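Local coordinates for protein catecholate siderophore receptor Fiu (PDB 6BPM) that imports iron bound to catecholate siderophores across the Escherichia coli outer membrane, using energy drawn from TonB, and serves as receptor for several microcins, at residues Asp99-Ile104 and Ile341-Thr346; Thr92-Tyr97 and Tyr128-Pro133; Asn219-Thr224 and Thr274-Met279; Thr410-Ile415 and Arg434-His439. All coordinates share one frame; numbering follows the deposited sequence.

Interaction 1: Asp99-Ile104 and Ile341-Thr346. With POG ((20S)-2,5,8,11,14,17-hexamethyl-3,6,9,12,15,18-hexaoxahenicosane-1,20-diol), chain E.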
# COMPACT_ATOMS: atom_id res chain seq x y z
N ASP A 99 -0.47 13.36 -0.47
CA ASP A 99 -0.82 14.62 -1.13
C ASP A 99 -0.34 14.62 -2.57
O ASP A 99 0.11 15.64 -3.12
CB ASP A 99 -0.28 15.83 -0.34
CG ASP A 99 -0.70 15.79 1.13
OD1 ASP A 99 -1.93 15.81 1.39
OD2 ASP A 99 0.18 15.68 2.02
N GLY A 100 -0.43 13.46 -3.20
CA GLY A 100 -0.07 13.34 -4.59
C GLY A 100 1.41 13.29 -4.83
O GLY A 100 1.84 13.39 -5.98
N ILE A 101 2.22 13.15 -3.77
CA ILE A 101 3.66 13.00 -3.90
C ILE A 101 4.04 11.61 -3.39
O ILE A 101 3.62 11.20 -2.30
CB ILE A 101 4.40 14.12 -3.15
CG1 ILE A 101 4.17 15.47 -3.85
CG2 ILE A 101 5.89 13.85 -3.17
CD1 ILE A 101 3.90 16.63 -2.91
N ARG A 102 4.83 10.89 -4.20
CA ARG A 102 5.14 9.49 -3.93
C ARG A 102 5.83 9.31 -2.58
O ARG A 102 6.72 10.09 -2.22
CB ARG A 102 6.02 8.91 -5.04
CG ARG A 102 6.15 7.40 -5.00
CD ARG A 102 7.02 6.89 -6.18
NE ARG A 102 6.64 7.51 -7.46
CZ ARG A 102 5.61 7.13 -8.21
NH1 ARG A 102 5.35 7.77 -9.34
NH2 ARG A 102 4.84 6.10 -7.85
N ASP A 103 5.42 8.27 -1.83
CA ASP A 103 5.97 7.98 -0.49
C ASP A 103 6.45 6.52 -0.41
O ASP A 103 5.79 5.66 0.19
CB ASP A 103 4.93 8.28 0.59
CG ASP A 103 5.45 8.00 2.00
OD1 ASP A 103 6.68 8.12 2.23
OD2 ASP A 103 4.62 7.64 2.87
N ILE A 104 7.65 6.26 -0.91
CA ILE A 104 8.21 4.91 -0.94
C ILE A 104 8.78 4.56 0.44
O ILE A 104 9.50 5.36 1.04
CB ILE A 104 9.30 4.81 -2.01
CG1 ILE A 104 8.68 4.81 -3.41
CG2 ILE A 104 10.17 3.59 -1.74
CD1 ILE A 104 9.73 4.96 -4.48
N ILE A 341 12.90 11.91 -1.04
CA ILE A 341 12.33 12.59 -2.19
C ILE A 341 12.40 14.10 -1.94
O ILE A 341 12.08 14.58 -0.84
CB ILE A 341 10.88 12.11 -2.50
CG1 ILE A 341 10.42 12.57 -3.86
CG2 ILE A 341 9.83 12.61 -1.52
CD1 ILE A 341 9.16 11.84 -4.28
N LEU A 342 12.86 14.84 -2.95
CA LEU A 342 12.76 16.30 -3.00
C LEU A 342 12.01 16.65 -4.28
O LEU A 342 12.39 16.20 -5.36
CB LEU A 342 14.15 16.96 -2.98
CG LEU A 342 14.26 18.49 -3.15
CD1 LEU A 342 13.48 19.23 -2.06
CD2 LEU A 342 15.74 18.98 -3.19
N THR A 343 10.92 17.43 -4.15
CA THR A 343 10.09 17.72 -5.32
C THR A 343 9.44 19.10 -5.23
O THR A 343 9.07 19.57 -4.15
CB THR A 343 8.99 16.67 -5.50
OG1 THR A 343 8.34 16.87 -6.77
CG2 THR A 343 7.97 16.78 -4.37
N ASN A 344 9.25 19.70 -6.40
CA ASN A 344 8.52 20.96 -6.55
C ASN A 344 7.48 20.81 -7.65
O ASN A 344 7.83 20.48 -8.80
CB ASN A 344 9.48 22.10 -6.87
CG ASN A 344 8.80 23.43 -6.84
OD1 ASN A 344 8.45 23.93 -5.77
ND2 ASN A 344 8.60 24.03 -8.00
N GLN A 345 6.21 21.05 -7.32
CA GLN A 345 5.11 20.92 -8.28
C GLN A 345 4.30 22.21 -8.38
O GLN A 345 3.79 22.70 -7.38
CB GLN A 345 4.20 19.77 -7.86
CG GLN A 345 4.86 18.44 -8.02
CD GLN A 345 4.06 17.34 -7.39
OE1 GLN A 345 3.01 17.57 -6.79
NE2 GLN A 345 4.55 16.10 -7.53
N THR A 346 4.14 22.70 -9.61
CA THR A 346 3.28 23.84 -9.96
C THR A 346 2.02 23.34 -10.66
O THR A 346 2.10 22.60 -11.65
CB THR A 346 4.00 24.81 -10.89
OG1 THR A 346 5.25 25.23 -10.32
CG2 THR A 346 3.14 26.04 -11.13
OH POG E . 17.97 9.43 -24.09
C2 POG E . 16.76 10.14 -24.15
C1 POG E . 16.38 10.42 -25.61
C3 POG E . 16.92 11.47 -23.40
O2 POG E . 16.13 11.42 -22.25
C5 POG E . 15.95 12.65 -21.62
O1 POG E . 12.80 20.15 -5.86
C4 POG E . 13.22 19.15 -6.75
C6 POG E . 14.41 19.66 -7.55
O3 POG E . 14.93 18.60 -8.32
C7 POG E . 16.20 18.81 -8.89
C8 POG E . 16.25 18.45 -10.38
O4 POG E . 15.40 17.37 -10.72
C9 POG E . 15.55 16.73 -11.96
C10 POG E . 15.07 17.53 -13.18
O5 POG E . 14.95 16.60 -14.23
C11 POG E . 15.33 16.83 -15.56
C12 POG E . 16.50 15.92 -15.92
O6 POG E . 15.98 14.65 -16.16
C13 POG E . 16.68 13.95 -17.15
C14 POG E . 15.94 14.09 -18.48
O7 POG E . 16.49 13.16 -19.37
C15 POG E . 15.61 12.41 -20.15
C16 POG E . 14.79 13.40 -22.27
C17 POG E . 16.08 15.51 -19.05
C18 POG E . 17.57 15.79 -14.83
C19 POG E . 16.01 18.69 -13.50
C20 POG E . 17.73 18.20 -10.72
C21 POG E . 15.47 20.20 -6.59
O HOH W 1 1.44 18.17 -4.71
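Ile101 of the plug carries this contact, setting its branches against three residues of one barrel strand, Ile341, Thr343 and Gln345. Its methyl CG2 does most of the apolar work: it reaches Thr343 CG2 at 3.8 Å, the two side chains meeting tip to tip, and lies 4.0 Å from Ile341 CD1, where the isoleucines meet at a slant. The other branch slides past Gln345 in the opposite direction, with Ile101 CG1 3.8 Å from Gln345 NE2. A chi1 of -68° divides the labour, because it turns CG2 anti to the backbone N and leaves CG1 beside it. Ile341 CD1 also rests 3.6 Å from Arg102 O. Cutting the side chain back to an alanine here is likely to take the CG2 contact from Thr343 CG2 and Ile341 CD1 and to open a gap between plug and wall, with Ile341 keeping Arg102 O.

The polar link is indirect: one water donates to Gln345 OE1 at 2.7 Å and, over a longer 3.3 Å, to Asp99 O. Two other polar ends turn to partners beyond this pair, Arg102 to the carbonyls of Arg130 and Asn94, and Thr343 OG1 to Phe367 O and Thr368 OG1.

On the strand's other side a polyether chain lies against Leu342, whose CG is 3.5 Å from O1 of POG chain E.

Strand 101-102 is an edge strand of the plug sheet, next to 96-98, while strand 327-354 runs between 289-310 and 357-386 in the barrel; a salt bridge from Asp99 to Arg296 ties the plug to the first of these neighbours.

Interaction 2: Thr92-Tyr97 and Tyr128-Pro133; sequences TSNSIY and YGRSAP
Tyr97 and Tyr128 stack face to face in the tight half of this contact, their centroids 4.5 Å apart and their planes inclined by 30°. The overlap is offset toward the rim of the Tyr97 ring, so that the start of the Tyr128 side chain also bears on it: Tyr128 CB comes within 3.2 Å of Tyr97 CE2. A leucine in place of Tyr97 would probably leave the Tyr128 ring without its stacking partner and freer to turn. Next to the rings, Ala132 N donates to Ser95 OG at 3.1 Å, nearly straight at 160°. Ser95 OG is put there by a chi1 of -71°, which swings it anti to its own carbonyl carbon. Ala132 CB then packs 4.1 Å from Thr92 CA.

The looser end is at Arg130, where Asn94 ND2 sits near the guanidinium plane, at its edge, but 4.4 Å from Arg130 NH1. That guanidinium instead forms a salt bridge with Glu370 of the barrel.

Both segments belong to the plug: Thr92-Tyr97 leads into strand 96-98, and Tyr128-Pro133 links helix 125-128 to strand 135-141, which runs beside 96-98 in the same sheet. Barrel strands 494-505 and 531-544 touch Asn94, Arg130 and Pro133.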
# COMPACT_ATOMS: atom_id res chain seq x y z
N THR A 92 1.59 -2.97 -5.32
CA THR A 92 1.34 -1.56 -5.58
C THR A 92 2.03 -0.66 -4.55
O THR A 92 1.72 0.53 -4.46
CB THR A 92 -0.17 -1.32 -5.59
OG1 THR A 92 -0.46 -0.09 -6.28
CG2 THR A 92 -0.67 -1.25 -4.15
N SER A 93 2.98 -1.21 -3.80
CA SER A 93 3.52 -0.48 -2.66
C SER A 93 4.34 0.74 -3.09
O SER A 93 4.51 1.66 -2.29
CB SER A 93 4.29 -1.47 -1.78
OG SER A 93 5.49 -1.92 -2.39
N ASN A 94 4.84 0.78 -4.32
CA ASN A 94 5.58 1.93 -4.83
C ASN A 94 4.68 2.99 -5.46
O ASN A 94 5.18 3.92 -6.10
CB ASN A 94 6.61 1.47 -5.87
CG ASN A 94 5.95 0.82 -7.07
OD1 ASN A 94 4.94 0.15 -6.93
ND2 ASN A 94 6.54 0.99 -8.24
N SER A 95 3.37 2.86 -5.31
CA SER A 95 2.38 3.80 -5.82
C SER A 95 1.43 4.19 -4.71
O SER A 95 0.21 4.25 -4.88
CB SER A 95 1.61 3.22 -7.01
OG SER A 95 2.44 3.16 -8.16
N ILE A 96 1.98 4.36 -3.51
CA ILE A 96 1.29 5.01 -2.42
C ILE A 96 1.80 6.43 -2.38
O ILE A 96 3.01 6.66 -2.39
CB ILE A 96 1.54 4.30 -1.09
CG1 ILE A 96 1.03 2.86 -1.17
CG2 ILE A 96 0.81 5.05 0.05
CD1 ILE A 96 1.70 1.93 -0.18
N TYR A 97 0.87 7.39 -2.39
CA TYR A 97 1.20 8.82 -2.42
C TYR A 97 0.73 9.52 -1.16
O TYR A 97 -0.29 9.15 -0.57
CB TYR A 97 0.57 9.53 -3.67
CG TYR A 97 1.00 8.88 -4.94
CD1 TYR A 97 0.40 7.69 -5.37
CD2 TYR A 97 2.04 9.40 -5.69
CE1 TYR A 97 0.82 7.06 -6.53
CE2 TYR A 97 2.46 8.78 -6.85
CZ TYR A 97 1.85 7.61 -7.26
OH TYR A 97 2.28 6.98 -8.41
N TYR A 128 0.14 10.46 -11.69
CA TYR A 128 1.26 10.65 -10.79
C TYR A 128 2.60 10.23 -11.39
O TYR A 128 3.58 10.13 -10.65
CB TYR A 128 0.99 9.93 -9.48
CG TYR A 128 -0.31 10.38 -8.85
CD1 TYR A 128 -0.42 11.64 -8.27
CD2 TYR A 128 -1.42 9.57 -8.83
CE1 TYR A 128 -1.60 12.07 -7.69
CE2 TYR A 128 -2.62 9.99 -8.25
CZ TYR A 128 -2.69 11.23 -7.68
OH TYR A 128 -3.87 11.65 -7.10
N GLY A 129 2.66 10.00 -12.69
CA GLY A 129 3.89 9.58 -13.33
C GLY A 129 3.98 8.06 -13.42
O GLY A 129 2.94 7.39 -13.51
N ARG A 130 5.19 7.51 -13.38
CA ARG A 130 5.33 6.06 -13.36
C ARG A 130 4.54 5.48 -12.18
O ARG A 130 4.34 6.14 -11.16
CB ARG A 130 6.80 5.66 -13.28
CG ARG A 130 7.50 6.15 -12.04
CD ARG A 130 8.97 5.74 -11.94
NE ARG A 130 9.51 6.32 -10.72
CZ ARG A 130 9.36 5.79 -9.51
NH1 ARG A 130 8.68 4.65 -9.36
NH2 ARG A 130 9.87 6.41 -8.45
N SER A 131 4.01 4.28 -12.37
CA SER A 131 3.27 3.60 -11.32
C SER A 131 3.26 2.11 -11.62
O SER A 131 3.62 1.68 -12.72
CB SER A 131 1.84 4.16 -11.17
OG SER A 131 0.93 3.59 -12.08
N ALA A 132 2.87 1.33 -10.62
CA ALA A 132 2.57 -0.07 -10.83
C ALA A 132 1.31 -0.19 -11.69
O ALA A 132 0.49 0.74 -11.74
CB ALA A 132 2.40 -0.78 -9.50
N PRO A 133 1.15 -1.31 -12.40
CA PRO A 133 -0.01 -1.46 -13.31
C PRO A 133 -1.28 -1.86 -12.57
O PRO A 133 -1.93 -2.86 -12.88
CB PRO A 133 0.47 -2.55 -14.28
CG PRO A 133 1.47 -3.35 -13.51
CD PRO A 133 2.15 -2.37 -12.57

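Interaction 3: Asn219-Thr224 and Thr274-Met279; sequences NYLHVT and TDTATM. With POG ((20S)-2,5,8,11,14,17-hexamethyl-3,6,9,12,15,18-hexaoxahenicosane-1,20-diol), chain D.
Asp275 OD1 is gripped by two donors from the facing strand, Tyr220 OH at 2.5 Å and His222 ND1 at 2.7 Å. They arrive from opposite faces of the carboxylate plane, the tyrosine on the anti side of the oxygen and the histidine on the syn side. The histidine bond is nearly straight and lies in the imidazole plane. Torsions bring the three together: chi1 turns the Tyr220 (176°) and His222 (175°) rings anti to their backbone N, while that of Asp275 (-71°) sets its carboxylate anti to its own carbonyl carbon. Two donors on one oxygen would probably help to keep the carboxylate ionised. At the far side of the imidazole, His222 NE2 shares a 2.6 Å hydrogen bond with Thr224 OG1, so the ring is fixed at both nitrogens. The edge of the Tyr220 ring meets Ala277, CD1 to CB 4.3 Å.

Beneath this cluster the strands pair antiparallel. Asn219 with Thr278, Leu221 with Thr276 and Val223 with Thr274 are the hydrogen-bonded pairs, each bonded in both directions; Leu221 N to Thr276 O is the shortest of these bonds at 2.6 Å.

The face with Tyr220 and Ala277 is outside the barrel, where a polyether lies along it: C18 of POG chain D is 3.6 Å from Tyr220 CB. The Leu221 and Val223 face looks inward onto Phe112 of the plug. Strand 195-208 flanks 214-227, and 289-310 flanks 269-284, where Arg296 bonds Thr278 OG1.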
# COMPACT_ATOMS: atom_id res chain seq x y z
N ASN A 219 3.74 22.57 6.50
CA ASN A 219 3.50 21.30 7.16
C ASN A 219 4.81 20.67 7.56
O ASN A 219 5.83 20.80 6.88
CB ASN A 219 2.75 20.32 6.23
CG ASN A 219 1.39 20.84 5.81
OD1 ASN A 219 1.14 21.06 4.63
ND2 ASN A 219 0.51 21.05 6.78
N TYR A 220 4.77 19.92 8.67
CA TYR A 220 5.89 19.09 9.06
C TYR A 220 5.35 17.78 9.63
O TYR A 220 4.37 17.79 10.38
CB TYR A 220 6.83 19.81 10.06
CG TYR A 220 7.92 18.87 10.51
CD1 TYR A 220 8.91 18.44 9.62
CD2 TYR A 220 7.92 18.34 11.80
CE1 TYR A 220 9.91 17.53 10.02
CE2 TYR A 220 8.92 17.45 12.20
CZ TYR A 220 9.89 17.05 11.30
OH TYR A 220 10.85 16.16 11.67
N LEU A 221 6.00 16.67 9.30
CA LEU A 221 5.56 15.36 9.80
C LEU A 221 6.75 14.57 10.31
O LEU A 221 7.78 14.44 9.62
CB LEU A 221 4.83 14.56 8.69
CG LEU A 221 4.43 13.12 9.05
CD1 LEU A 221 3.15 13.01 9.89
CD2 LEU A 221 4.37 12.21 7.85
N HIS A 222 6.61 14.01 11.51
CA HIS A 222 7.62 13.11 12.08
C HIS A 222 6.93 11.90 12.69
O HIS A 222 6.05 12.05 13.54
CB HIS A 222 8.49 13.76 13.16
CG HIS A 222 9.43 12.78 13.81
ND1 HIS A 222 10.71 12.55 13.34
CD2 HIS A 222 9.25 11.90 14.83
CE1 HIS A 222 11.28 11.59 14.06
NE2 HIS A 222 10.41 11.18 14.97
N VAL A 223 7.39 10.71 12.32
CA VAL A 223 6.92 9.48 12.94
C VAL A 223 8.12 8.61 13.25
O VAL A 223 8.99 8.41 12.39
CB VAL A 223 5.94 8.72 12.04
CG1 VAL A 223 5.58 7.42 12.71
CG2 VAL A 223 4.69 9.55 11.80
N THR A 224 8.17 8.09 14.47
CA THR A 224 9.22 7.19 14.89
C THR A 224 8.58 5.86 15.25
O THR A 224 7.51 5.83 15.88
CB THR A 224 9.98 7.75 16.11
OG1 THR A 224 10.90 8.75 15.68
CG2 THR A 224 10.71 6.64 16.82
N THR A 274 10.30 8.75 9.94
CA THR A 274 9.77 9.49 8.81
C THR A 274 9.81 10.97 9.15
O THR A 274 9.29 11.39 10.20
CB THR A 274 8.32 9.06 8.51
OG1 THR A 274 8.31 7.68 8.14
CG2 THR A 274 7.73 9.87 7.38
N ASP A 275 10.44 11.76 8.28
CA ASP A 275 10.52 13.21 8.43
C ASP A 275 10.11 13.82 7.10
O ASP A 275 10.67 13.47 6.06
CB ASP A 275 11.93 13.67 8.79
CG ASP A 275 12.31 13.30 10.18
OD1 ASP A 275 11.67 13.83 11.13
OD2 ASP A 275 13.22 12.44 10.33
N THR A 276 9.11 14.69 7.14
CA THR A 276 8.61 15.25 5.89
C THR A 276 8.18 16.69 6.15
O THR A 276 7.47 16.97 7.12
CB THR A 276 7.48 14.40 5.28
OG1 THR A 276 6.73 15.16 4.32
CG2 THR A 276 6.55 13.91 6.33
N ALA A 277 8.66 17.58 5.28
CA ALA A 277 8.37 18.99 5.32
C ALA A 277 7.75 19.41 3.99
O ALA A 277 8.28 19.10 2.91
CB ALA A 277 9.66 19.78 5.57
N THR A 278 6.62 20.11 4.06
CA THR A 278 5.90 20.56 2.87
C THR A 278 5.53 22.03 3.01
O THR A 278 5.14 22.49 4.09
CB THR A 278 4.64 19.71 2.60
OG1 THR A 278 4.94 18.32 2.80
CG2 THR A 278 4.15 19.92 1.15
N MET A 279 5.65 22.75 1.90
CA MET A 279 5.38 24.18 1.81
C MET A 279 4.52 24.40 0.56
O MET A 279 4.97 24.12 -0.55
CB MET A 279 6.71 24.93 1.74
CG MET A 279 6.63 26.41 1.49
SD MET A 279 8.29 27.14 1.46
CE MET A 279 9.01 26.46 -0.04
OH POG D . 12.73 25.40 -0.65
C2 POG D . 12.40 24.96 0.64
C1 POG D . 13.36 25.60 1.65
C3 POG D . 12.46 23.42 0.71
O2 POG D . 11.96 22.91 1.92
C5 POG D . 10.60 23.15 2.21
O1 POG D . 2.99 22.60 17.83
C4 POG D . 3.15 23.90 17.34
C6 POG D . 2.11 24.18 16.24
O3 POG D . 2.72 24.60 15.05
C7 POG D . 3.67 25.63 15.15
C8 POG D . 3.81 26.38 13.82
O4 POG D . 4.83 25.78 13.04
C9 POG D . 4.46 24.77 12.13
C10 POG D . 5.23 24.91 10.81
O5 POG D . 5.97 23.74 10.53
C11 POG D . 6.31 23.52 9.18
C12 POG D . 7.74 23.99 8.89
O6 POG D . 7.89 24.38 7.53
C13 POG D . 8.52 23.57 6.57
C14 POG D . 9.09 24.45 5.44
O7 POG D . 9.38 23.63 4.32
C15 POG D . 10.53 23.91 3.56
C16 POG D . 9.86 21.82 2.21
C17 POG D . 10.33 25.18 5.98
C18 POG D . 8.68 22.87 9.33
C19 POG D . 6.19 26.10 10.88
C20 POG D . 4.16 27.85 14.10
C21 POG D . 1.11 25.25 16.69

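Interaction 4: Thr410-Ile415 and Arg434-His439. With POG ((20S)-2,5,8,11,14,17-hexamethyl-3,6,9,12,15,18-hexaoxahenicosane-1,20-diol), chain E.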
# COMPACT_ATOMS: atom_id res chain seq x y z
N THR A 410 16.85 8.76 -9.25
CA THR A 410 16.01 9.05 -10.40
C THR A 410 15.63 10.53 -10.36
O THR A 410 15.14 11.01 -9.34
CB THR A 410 14.75 8.16 -10.43
OG1 THR A 410 15.11 6.79 -10.71
CG2 THR A 410 13.74 8.66 -11.47
N ASP A 411 15.92 11.24 -11.43
CA ASP A 411 15.52 12.63 -11.61
C ASP A 411 14.42 12.73 -12.66
O ASP A 411 14.56 12.17 -13.76
CB ASP A 411 16.71 13.50 -11.99
CG ASP A 411 17.66 13.71 -10.84
OD1 ASP A 411 17.23 13.55 -9.67
OD2 ASP A 411 18.83 14.01 -11.09
N THR A 412 13.34 13.43 -12.33
CA THR A 412 12.16 13.52 -13.20
C THR A 412 11.78 14.97 -13.49
O THR A 412 11.73 15.81 -12.58
CB THR A 412 10.94 12.82 -12.57
OG1 THR A 412 11.32 11.54 -12.04
CG2 THR A 412 9.82 12.66 -13.59
N PHE A 413 11.51 15.26 -14.77
CA PHE A 413 10.82 16.48 -15.22
C PHE A 413 9.54 16.06 -15.93
O PHE A 413 9.60 15.31 -16.91
CB PHE A 413 11.68 17.30 -16.17
CG PHE A 413 10.92 18.44 -16.83
CD1 PHE A 413 10.86 19.69 -16.22
CD2 PHE A 413 10.29 18.27 -18.04
CE1 PHE A 413 10.17 20.74 -16.80
CE2 PHE A 413 9.59 19.32 -18.62
CZ PHE A 413 9.54 20.56 -18.00
N ALA A 414 8.40 16.54 -15.45
CA ALA A 414 7.10 16.17 -16.02
C ALA A 414 6.27 17.41 -16.33
O ALA A 414 6.23 18.37 -15.54
CB ALA A 414 6.30 15.28 -15.08
N ILE A 415 5.57 17.37 -17.45
CA ILE A 415 4.64 18.43 -17.83
C ILE A 415 3.34 17.74 -18.21
O ILE A 415 3.35 16.71 -18.90
CB ILE A 415 5.21 19.28 -18.98
CG1 ILE A 415 4.50 20.61 -19.09
CG2 ILE A 415 5.06 18.58 -20.29
CD1 ILE A 415 5.12 21.49 -20.14
N ARG A 434 0.58 13.54 -20.47
CA ARG A 434 1.70 13.82 -19.59
C ARG A 434 2.96 13.31 -20.27
O ARG A 434 2.92 12.34 -21.02
CB ARG A 434 1.49 13.19 -18.22
CG ARG A 434 2.62 13.44 -17.22
CD ARG A 434 2.34 12.73 -15.94
NE ARG A 434 3.48 12.73 -15.05
CZ ARG A 434 3.51 13.27 -13.83
NH1 ARG A 434 4.62 13.20 -13.10
NH2 ARG A 434 2.41 13.83 -13.33
N LEU A 435 4.04 14.03 -20.07
CA LEU A 435 5.36 13.69 -20.58
C LEU A 435 6.31 13.65 -19.39
O LEU A 435 6.30 14.56 -18.56
CB LEU A 435 5.83 14.70 -21.62
CG LEU A 435 7.26 14.46 -22.07
CD1 LEU A 435 7.35 13.12 -22.78
CD2 LEU A 435 7.77 15.59 -22.96
N ASP A 436 7.05 12.56 -19.24
CA ASP A 436 8.04 12.44 -18.18
C ASP A 436 9.42 12.28 -18.81
O ASP A 436 9.64 11.33 -19.58
CB ASP A 436 7.75 11.27 -17.24
CG ASP A 436 6.64 11.58 -16.25
OD1 ASP A 436 5.49 11.78 -16.69
OD2 ASP A 436 6.91 11.62 -15.03
N ASN A 437 10.35 13.17 -18.46
CA ASN A 437 11.76 13.00 -18.79
C ASN A 437 12.45 12.56 -17.51
O ASN A 437 12.34 13.24 -16.48
CB ASN A 437 12.38 14.28 -19.33
CG ASN A 437 11.87 14.65 -20.70
OD1 ASN A 437 11.57 13.78 -21.51
ND2 ASN A 437 11.79 15.94 -20.97
N TYR A 438 13.10 11.41 -17.55
CA TYR A 438 13.73 10.84 -16.38
C TYR A 438 15.15 10.45 -16.72
O TYR A 438 15.46 10.10 -17.86
CB TYR A 438 12.94 9.62 -15.84
CG TYR A 438 13.03 8.37 -16.69
CD1 TYR A 438 14.00 7.41 -16.46
CD2 TYR A 438 12.13 8.15 -17.73
CE1 TYR A 438 14.08 6.26 -17.24
CE2 TYR A 438 12.20 7.01 -18.51
CZ TYR A 438 13.18 6.07 -18.26
OH TYR A 438 13.25 4.94 -19.04
N HIS A 439 16.02 10.54 -15.72
CA HIS A 439 17.34 9.94 -15.74
C HIS A 439 17.46 9.13 -14.47
O HIS A 439 17.14 9.63 -13.39
CB HIS A 439 18.44 10.98 -15.82
CG HIS A 439 19.81 10.40 -15.90
ND1 HIS A 439 20.20 9.53 -16.90
CD2 HIS A 439 20.90 10.56 -15.11
CE1 HIS A 439 21.46 9.19 -16.73
NE2 HIS A 439 21.91 9.80 -15.65
OH POG E . 17.97 9.43 -24.09
C2 POG E . 16.76 10.14 -24.15
C1 POG E . 16.38 10.42 -25.61
C3 POG E . 16.92 11.47 -23.40
O2 POG E . 16.13 11.42 -22.25
C5 POG E . 15.95 12.65 -21.62
O1 POG E . 12.80 20.15 -5.86
C4 POG E . 13.22 19.15 -6.75
C6 POG E . 14.41 19.66 -7.55
O3 POG E . 14.93 18.60 -8.32
C7 POG E . 16.20 18.81 -8.89
C8 POG E . 16.25 18.45 -10.38
O4 POG E . 15.40 17.37 -10.72
C9 POG E . 15.55 16.73 -11.96
C10 POG E . 15.07 17.53 -13.18
O5 POG E . 14.95 16.60 -14.23
C11 POG E . 15.33 16.83 -15.56
C12 POG E . 16.50 15.92 -15.92
O6 POG E . 15.98 14.65 -16.16
C13 POG E . 16.68 13.95 -17.15
C14 POG E . 15.94 14.09 -18.48
O7 POG E . 16.49 13.16 -19.37
C15 POG E . 15.61 12.41 -20.15
C16 POG E . 14.79 13.40 -22.27
C17 POG E . 16.08 15.51 -19.05
C18 POG E . 17.57 15.79 -14.83
C19 POG E . 16.01 18.69 -13.50
C20 POG E . 17.73 18.20 -10.72
C21 POG E . 15.47 20.20 -6.59
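Ala414 CB presses against one face of the Arg434 guanidinium, 3.3 Å from NH1, and also touches the carboxylate of Asp436. Thr412 CG2, on the side of the sheet that carries Ala414 and Asp436, lies 3.4 Å from Asp436 OD2. On the side with Phe413, Asn437, Ile415 and Leu435, the first two lie side by side, ring and amide planes 19° apart, and Ile415 CG2 meets Leu435 CB at 4.2 Å.

What positions the arginine comes next. Its chain is stretched from CG to NE, with CG anti to the backbone N (chi1 -180°). Arg434 NE forms a salt bridge to Asp436 OD1 at 2.8 Å; OD1 accepts with its syn lone pair and lies almost in the guanidinium plane. A weak second bond joins Arg434 NH1 to Asp436 OD2. Glu366 gives NH1 a further salt bridge, so the flat group is held over Ala414 by two acids.

Behind these side chains, three antiparallel hydrogen-bonded pairs fix the register, Asp411 with His439, Phe413 with Asn437 and Ile415 with Leu435; Asn437 N to Phe413 O measures 2.7 Å. A polyether runs over the Asp411 and Asn437 face, its C9 (POG chain E) 3.4 Å from Asp411 CB.

The strands are the two arms of the hairpin 404-422 and 427-447. Strand 357-386 borders the first, contributing Arg369 to Asp411 and an edge-to-face Phe367 to Phe413; strand 467-489 borders the second.

Interactions 1 and 2 interlock through Arg102, whose NH1 lies 2.6 Å from Arg130 O and whose NH2 lies 2.8 Å from Asn94 O: a residue of the wall contact also braces the loop pairing inside the plug. Interaction 2 meets the barrel at interaction 4, where Gly129 N packs 3.6 Å from Arg434 CZ. Interactions 3 and 4, about 25 Å apart between centres, belong to the same closed barrel, and strand 327-354 of interaction 1 lies between them in its order. One polyether, POG chain E, touches both interaction 1 and interaction 4, whose centres are about 13 Å apart; another, POG chain D, lies along interaction 3.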